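Local coordinates for protein (S)-ureidoglycine--glyoxylate transaminase (Bacillus subtilis, PDB 3ISL) that catalyses the pyridoxal-phosphate-dependent transfer of an amino group from (S)-ureidoglycine to glyoxylate, giving oxalurate and glycine in purine breakdown, at residues T32-Q37 with E268-L273; A304-M309 with F378-L383; L311-D316 with T325-P330. One frame throughout, in Å; residues are numbered along the deposited sequence.

Interaction 1 (T32-Q37 with E268-L273); sequences TPVVGQ and EATTML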
# COMPACT_ATOMS: atom_id res chain seq x y z
N THR A 32 3.64 -9.42 -15.14
CA THR A 32 5.10 -9.73 -15.21
C THR A 32 5.59 -10.41 -13.91
O THR A 32 5.26 -9.96 -12.85
CB THR A 32 5.88 -8.46 -15.40
OG1 THR A 32 5.39 -7.76 -16.57
CG2 THR A 32 7.38 -8.73 -15.57
N PRO A 33 6.42 -11.48 -14.01
CA PRO A 33 6.94 -12.08 -12.76
C PRO A 33 7.77 -11.06 -11.94
O PRO A 33 8.56 -10.28 -12.48
CB PRO A 33 7.74 -13.29 -13.25
CG PRO A 33 6.87 -13.78 -14.55
CD PRO A 33 6.63 -12.35 -15.20
N VAL A 34 7.61 -11.12 -10.63
CA VAL A 34 8.24 -10.19 -9.71
C VAL A 34 9.74 -10.48 -9.60
O VAL A 34 10.18 -11.59 -9.92
CB VAL A 34 7.64 -10.26 -8.31
CG1 VAL A 34 6.13 -9.94 -8.30
CG2 VAL A 34 7.88 -11.59 -7.72
N VAL A 35 10.50 -9.45 -9.25
CA VAL A 35 11.90 -9.55 -8.85
C VAL A 35 11.95 -8.95 -7.43
O VAL A 35 11.03 -8.27 -7.06
CB VAL A 35 12.84 -8.71 -9.82
CG1 VAL A 35 12.83 -9.28 -11.26
CG2 VAL A 35 12.54 -7.18 -9.79
N GLY A 36 13.03 -9.16 -6.66
CA GLY A 36 13.10 -8.67 -5.25
C GLY A 36 13.60 -7.26 -5.09
O GLY A 36 14.04 -6.71 -6.09
N GLN A 37 13.52 -6.68 -3.86
CA GLN A 37 13.78 -5.24 -3.62
C GLN A 37 15.23 -5.02 -3.83
O GLN A 37 15.61 -3.97 -4.22
CB GLN A 37 13.46 -4.73 -2.16
CG GLN A 37 13.32 -5.83 -1.06
CD GLN A 37 13.43 -5.34 0.44
OE1 GLN A 37 13.28 -4.15 0.79
NE2 GLN A 37 13.71 -6.31 1.32
N GLU A 268 9.43 -3.02 -0.68
CA GLU A 268 8.74 -2.29 -1.74
C GLU A 268 7.68 -3.20 -2.45
O GLU A 268 7.87 -4.43 -2.53
CB GLU A 268 9.77 -1.70 -2.74
CG GLU A 268 9.15 -0.65 -3.70
CD GLU A 268 8.45 0.49 -2.95
OE1 GLU A 268 7.57 1.22 -3.56
OE2 GLU A 268 8.77 0.65 -1.75
N ALA A 269 6.57 -2.60 -2.90
CA ALA A 269 5.52 -3.34 -3.55
C ALA A 269 5.91 -3.50 -5.02
O ALA A 269 5.78 -2.52 -5.82
CB ALA A 269 4.22 -2.61 -3.45
N THR A 270 6.35 -4.70 -5.35
CA THR A 270 6.94 -5.00 -6.66
C THR A 270 6.09 -4.71 -7.84
O THR A 270 6.48 -3.91 -8.70
CB THR A 270 7.39 -6.44 -6.79
OG1 THR A 270 8.06 -6.82 -5.57
CG2 THR A 270 8.36 -6.60 -8.14
N THR A 271 4.89 -5.28 -7.87
CA THR A 271 4.00 -5.16 -8.97
C THR A 271 3.45 -3.72 -9.08
O THR A 271 3.26 -3.21 -10.18
CB THR A 271 2.84 -6.18 -8.89
OG1 THR A 271 3.38 -7.48 -9.00
CG2 THR A 271 1.80 -5.89 -10.00
N MET A 272 3.20 -3.06 -7.94
CA MET A 272 2.66 -1.69 -7.97
C MET A 272 3.70 -0.71 -8.52
O MET A 272 3.35 0.27 -9.14
CB MET A 272 2.18 -1.21 -6.58
CG MET A 272 0.80 -1.82 -6.20
SD MET A 272 -0.51 -1.50 -7.44
CE MET A 272 -0.49 0.31 -7.63
N LEU A 273 4.97 -1.00 -8.28
CA LEU A 273 6.08 -0.25 -8.87
C LEU A 273 6.21 -0.44 -10.38
O LEU A 273 6.41 0.54 -11.09
CB LEU A 273 7.43 -0.63 -8.19
CG LEU A 273 8.59 0.29 -8.69
CD1 LEU A 273 8.32 1.71 -8.32
CD2 LEU A 273 9.98 -0.11 -8.21
O HOH W 1 3.71 -8.24 -11.44
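With chi1 near -43°, Thr270 sets its CG2 anti to the backbone N and its OG1 anti to the carbonyl carbon, and the methyl meets Val34 and Val35. Thr270 CG2 lies 3.7 Å from Val34 CB and 3.3 Å from Val35 O, so a methyl rests on a backbone carbonyl as well as on a valine. The Val34 and Thr270 side chains cross at about a right angle. Val34, branched at CB, offers a second point of contact: its CG1, anti to the carbonyl carbon, reaches Thr271 OG1 at 3.8 Å. The two threonines suit their places for different reasons, Thr270 for the methyl it packs on Val34 and Val35 O, Thr271 for the hydroxyl it offers to solvent. Thr271 OG1 donates to a water at 2.6 Å, and that water in turn donates to Thr32 O at 2.7 Å, which ties the two segments together. At the other end, Gln37 OE1 stays 4.3 Å from Glu268 N, without a direct bond, but both atoms are hydrogen-bonded to the hydroxyl of Tyr257, which bridges them; Gln37 NE2 binds Asn264 OD1. A long amide is useful here, since its two ends serve two different partners. Ala269 holds the N-cap position of helix 270-286, its carbonyl O taking Leu273 N at 3.0 Å. Residues 34-37 run roughly opposite to 268-271, past the start of that helix. The second subunit closes over the same region, with Val20 of that subunit on Val34 and its Pro203 on Thr271. Such an arrangement fits the class V aminotransferases, fold type I homodimers whose cofactor sites lie near the subunit interface.

Interaction 2 (A304-M309 with F378-L383); sequences AGIKAM and FVLAGL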
# COMPACT_ATOMS: atom_id res chain seq x y z
N ALA A 304 -20.35 20.68 -23.30
CA ALA A 304 -21.37 21.04 -24.33
C ALA A 304 -22.45 19.94 -24.32
O ALA A 304 -23.61 20.26 -24.43
CB ALA A 304 -20.77 21.27 -25.75
N GLY A 305 -22.10 18.67 -24.07
CA GLY A 305 -23.16 17.66 -24.01
C GLY A 305 -24.11 17.86 -22.84
O GLY A 305 -25.38 17.79 -23.01
N ILE A 306 -23.55 18.13 -21.65
CA ILE A 306 -24.36 18.30 -20.42
C ILE A 306 -25.29 19.49 -20.60
O ILE A 306 -26.46 19.46 -20.21
CB ILE A 306 -23.46 18.52 -19.18
CG1 ILE A 306 -22.71 17.21 -18.79
CG2 ILE A 306 -24.24 19.13 -18.01
CD1 ILE A 306 -23.67 15.93 -18.52
N LYS A 307 -24.75 20.55 -21.19
CA LYS A 307 -25.52 21.80 -21.43
C LYS A 307 -26.70 21.63 -22.39
O LYS A 307 -27.82 22.11 -22.13
CB LYS A 307 -24.62 22.91 -21.95
CG LYS A 307 -25.40 24.26 -22.10
CD LYS A 307 -24.69 25.24 -23.03
CE LYS A 307 -23.81 26.18 -22.22
NZ LYS A 307 -24.03 27.59 -22.77
N ALA A 308 -26.42 20.99 -23.53
CA ALA A 308 -27.39 20.78 -24.58
C ALA A 308 -28.47 19.84 -24.06
O ALA A 308 -29.64 19.90 -24.47
CB ALA A 308 -26.68 20.20 -25.78
N MET A 309 -28.07 18.99 -23.12
CA MET A 309 -29.03 18.15 -22.42
C MET A 309 -29.97 18.96 -21.48
O MET A 309 -30.93 18.40 -20.95
CB MET A 309 -28.30 17.07 -21.65
CG MET A 309 -29.16 15.90 -21.26
SD MET A 309 -28.09 14.66 -20.55
CE MET A 309 -29.04 13.78 -19.38
N PHE A 378 -20.26 7.87 -24.32
CA PHE A 378 -21.12 6.87 -23.67
C PHE A 378 -21.74 7.38 -22.38
O PHE A 378 -22.90 7.05 -22.07
CB PHE A 378 -20.31 5.58 -23.44
CG PHE A 378 -21.15 4.33 -23.05
CD1 PHE A 378 -22.48 4.15 -23.45
CD2 PHE A 378 -20.53 3.27 -22.33
CE1 PHE A 378 -23.18 2.95 -23.08
CE2 PHE A 378 -21.24 2.08 -21.98
CZ PHE A 378 -22.54 1.94 -22.36
N VAL A 379 -21.00 8.17 -21.62
CA VAL A 379 -21.54 8.65 -20.37
C VAL A 379 -22.72 9.61 -20.65
O VAL A 379 -23.73 9.62 -19.90
CB VAL A 379 -20.46 9.29 -19.43
CG1 VAL A 379 -20.11 10.71 -19.93
CG2 VAL A 379 -20.98 9.34 -17.96
N LEU A 380 -22.62 10.40 -21.72
CA LEU A 380 -23.75 11.33 -22.06
C LEU A 380 -24.94 10.51 -22.58
O LEU A 380 -26.10 10.79 -22.25
CB LEU A 380 -23.37 12.38 -23.11
CG LEU A 380 -22.27 13.36 -22.69
CD1 LEU A 380 -21.69 13.96 -23.95
CD2 LEU A 380 -22.88 14.44 -21.81
N ALA A 381 -24.65 9.49 -23.39
CA ALA A 381 -25.76 8.68 -23.92
C ALA A 381 -26.48 7.96 -22.76
O ALA A 381 -27.68 8.01 -22.68
CB ALA A 381 -25.25 7.69 -24.93
N GLY A 382 -25.72 7.33 -21.87
CA GLY A 382 -26.28 6.64 -20.73
C GLY A 382 -27.03 7.57 -19.81
O GLY A 382 -28.17 7.24 -19.36
N LEU A 383 -26.44 8.71 -19.50
CA LEU A 383 -27.07 9.62 -18.56
C LEU A 383 -28.33 10.21 -19.20
O LEU A 383 -29.33 10.37 -18.51
CB LEU A 383 -26.13 10.72 -18.05
CG LEU A 383 -26.67 11.78 -17.07
CD1 LEU A 383 -26.83 11.29 -15.64
CD2 LEU A 383 -25.67 12.96 -17.09
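In the helix that presents Leu380 and Leu383 to Gly305, Ile306 and Met309, the shortest polar bond joins Gly382 N to Phe378 O at 2.8 Å, one of the i to i+4 bonds that keep the turn regular. In the other segment Met309 N makes the same kind of bond to Gly305 O. These bonds lie within each segment, and the contact between the segments is apolar. The short axes run 18° from parallel and approach to 10.4 Å. Gly305 suits the near face: a CB there would stand 2.5 Å from Leu380 CD1, so glycine leaves room for that methyl, which lies 4.0 Å from Gly305 CA. Leu380 CD2 comes within 3.8 Å of Gly305 C and meets Ile306 CD1 at 3.7 Å, the isoleucine and leucine side chains lying oblique to one another. In Ile306 chi1 sets CG1 beside the backbone N, and chi2 of -56° carries CD1 to both leucines; it touches Leu383 CD2 at 3.9 Å, these two side chains crossing at about a right angle. Met309, extended beyond a CG anti to the backbone N (chi1 -161°), spans the remaining distance: its CE lies 3.5 Å from Leu383 O and also touches Leu383 CG. An unbranched, flexible side chain is well fitted to such a reach. Helix 398-408 packs against both segments, with Ala399 on Met309 and Ala403 on Leu380, while helix 335-346 supplies Val338 to Leu383.

Interaction 3 (L311-D316 with T325-P330); sequences LRLFGD and TCVEIP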
# COMPACT_ATOMS: atom_id res chain seq x y z
N LEU A 311 -29.02 20.49 -18.64
CA LEU A 311 -28.53 20.43 -17.25
C LEU A 311 -27.61 21.62 -16.90
O LEU A 311 -27.02 22.24 -17.78
CB LEU A 311 -27.81 19.07 -16.96
CG LEU A 311 -28.67 17.80 -17.06
CD1 LEU A 311 -27.83 16.55 -17.08
CD2 LEU A 311 -29.68 17.69 -15.97
N ARG A 312 -27.48 21.91 -15.62
CA ARG A 312 -26.60 23.01 -15.17
C ARG A 312 -25.40 22.49 -14.37
O ARG A 312 -25.50 21.47 -13.67
CB ARG A 312 -27.36 24.01 -14.31
CG ARG A 312 -28.88 24.06 -14.57
CD ARG A 312 -29.41 25.46 -14.55
NE ARG A 312 -29.59 25.92 -15.92
CZ ARG A 312 -29.70 27.20 -16.29
NH1 ARG A 312 -29.68 28.20 -15.39
NH2 ARG A 312 -29.85 27.48 -17.58
N LEU A 313 -24.28 23.19 -14.44
CA LEU A 313 -23.13 22.86 -13.59
C LEU A 313 -23.21 23.58 -12.24
O LEU A 313 -23.64 24.72 -12.16
CB LEU A 313 -21.82 23.18 -14.31
CG LEU A 313 -21.62 22.45 -15.66
CD1 LEU A 313 -20.22 22.75 -16.25
CD2 LEU A 313 -21.84 20.95 -15.51
N PHE A 314 -22.79 22.90 -11.18
CA PHE A 314 -22.54 23.52 -9.89
C PHE A 314 -21.22 24.29 -9.89
O PHE A 314 -20.24 23.87 -10.56
CB PHE A 314 -22.47 22.42 -8.82
CG PHE A 314 -21.93 22.87 -7.47
CD1 PHE A 314 -22.73 23.59 -6.61
CD2 PHE A 314 -20.65 22.53 -7.07
CE1 PHE A 314 -22.25 24.02 -5.33
CE2 PHE A 314 -20.15 22.92 -5.81
CZ PHE A 314 -20.93 23.66 -4.94
N GLY A 315 -21.20 25.40 -9.15
CA GLY A 315 -19.91 25.90 -8.69
C GLY A 315 -19.38 27.08 -9.48
O GLY A 315 -19.92 27.42 -10.55
N ASP A 316 -18.33 27.72 -8.91
CA ASP A 316 -17.71 28.94 -9.45
C ASP A 316 -16.99 28.54 -10.74
O ASP A 316 -15.99 27.81 -10.69
CB ASP A 316 -16.70 29.48 -8.45
CG ASP A 316 -16.34 30.94 -8.67
OD1 ASP A 316 -15.92 31.33 -9.79
OD2 ASP A 316 -16.45 31.70 -7.68
N THR A 325 -16.49 17.44 -13.34
CA THR A 325 -17.58 18.26 -13.79
C THR A 325 -18.76 17.93 -12.90
O THR A 325 -19.16 16.77 -12.80
CB THR A 325 -17.88 17.90 -15.26
OG1 THR A 325 -16.79 18.40 -16.00
CG2 THR A 325 -19.22 18.62 -15.78
N CYS A 326 -19.25 18.94 -12.18
CA CYS A 326 -20.28 18.76 -11.15
C CYS A 326 -21.60 19.15 -11.78
O CYS A 326 -21.81 20.33 -12.10
CB CYS A 326 -20.00 19.66 -9.91
SG CYS A 326 -18.42 19.35 -9.15
N VAL A 327 -22.49 18.17 -11.95
CA VAL A 327 -23.74 18.38 -12.64
C VAL A 327 -24.83 18.46 -11.60
O VAL A 327 -24.92 17.57 -10.75
CB VAL A 327 -24.04 17.25 -13.64
CG1 VAL A 327 -25.41 17.47 -14.39
CG2 VAL A 327 -22.86 17.06 -14.62
N GLU A 328 -25.66 19.50 -11.69
CA GLU A 328 -26.74 19.72 -10.73
C GLU A 328 -27.85 18.71 -10.99
O GLU A 328 -28.31 18.56 -12.13
CB GLU A 328 -27.26 21.20 -10.76
CG GLU A 328 -26.35 22.16 -9.96
CD GLU A 328 -26.70 23.66 -10.03
OE1 GLU A 328 -26.00 24.44 -9.31
OE2 GLU A 328 -27.65 24.06 -10.77
N ILE A 329 -28.24 18.00 -9.93
CA ILE A 329 -29.39 17.10 -9.94
C ILE A 329 -30.67 17.94 -9.96
O ILE A 329 -30.96 18.70 -9.05
CB ILE A 329 -29.38 16.12 -8.72
CG1 ILE A 329 -28.08 15.27 -8.74
CG2 ILE A 329 -30.66 15.23 -8.70
CD1 ILE A 329 -27.74 14.57 -7.41
N PRO A 330 -31.44 17.80 -11.02
CA PRO A 330 -32.71 18.59 -11.12
C PRO A 330 -33.71 18.24 -10.02
O PRO A 330 -33.74 17.09 -9.54
CB PRO A 330 -33.26 18.19 -12.48
CG PRO A 330 -32.12 17.35 -13.18
CD PRO A 330 -31.26 16.82 -12.10
O HOH W 2 -29.11 20.54 -13.96
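Thr325 meets Leu313 methyl to methyl, CG2 to CD2 at 3.5 Å, while its OG1 binds Lys320 NZ; threonine thus serves an apolar and a polar neighbour at once. Cys326 follows with its carbonyl: Phe314 N donates to Cys326 O at 2.9 Å from a position 35° above the carbonyl plane, and Leu313 CA makes a CA-H...O contact with the same oxygen at 3.2 Å. The small CB of Cys326 sits against Phe314 CB and at the edge of the phenyl ring. Val327 and Leu313 form the single bridge, their CA atoms 4.6 Å apart, flanked by the bonds of their neighbours. Residues 312-314 thereby pair with one edge of strand 324-328, whose other edge pairs with strand 361-365 in a small antiparallel sheet. Val327 CG1, anti to the backbone N, packs on Leu311 CD1 at 3.7 Å, and its CG2 nears Leu313 CD2. Glu328 N gives an almost straight bond to Arg312 O, 2.8 Å long with 172° at the hydrogen. Its extended side chain runs past Phe314 N and CB, placing OE1 at the ring edge, near its plane, and OE2 beside Arg312 CB. Arg312 NE remains 5.8 Å from Glu328 OE2, so the opposite charges may attract without touching. An alanine in place of Glu328 would probably leave the Phe314 edge less covered and the guanidinium without this nearby negative charge. A water that accepts from Arg312 N and donates to Glu328 O bridges the two backbones. Beyond Ile329, the rigid ring of Pro330 places CG 3.7 Å from Leu311 CD2, and Pro330 also packs on Trp362.

How the interactions relate
Interactions 2 and 3 are neighbours, with centres 13 Å apart, and interaction 3 is nested inside the loop that interaction 2 closes. Ile306 belongs to both surroundings: its O lies 3.2 Å from Leu311 N, a probable hydrogen bond, its CG2 packs on Leu313 CD2, and its CD1 meets Val327 CG2. Leu383 CD2 also approaches Leu311 CD1, so the helix pair, the 311-313 loop and strand 324-328 share one apolar patch. Interaction 1 is far off, its nearest atoms about 25 Å from interaction 2 and about 24 Å from interaction 3. It is also nearer a cofactor: Gln37's side chain is about 6 Å from a bound pyridoxal phosphate, Cys326's about 12 Å.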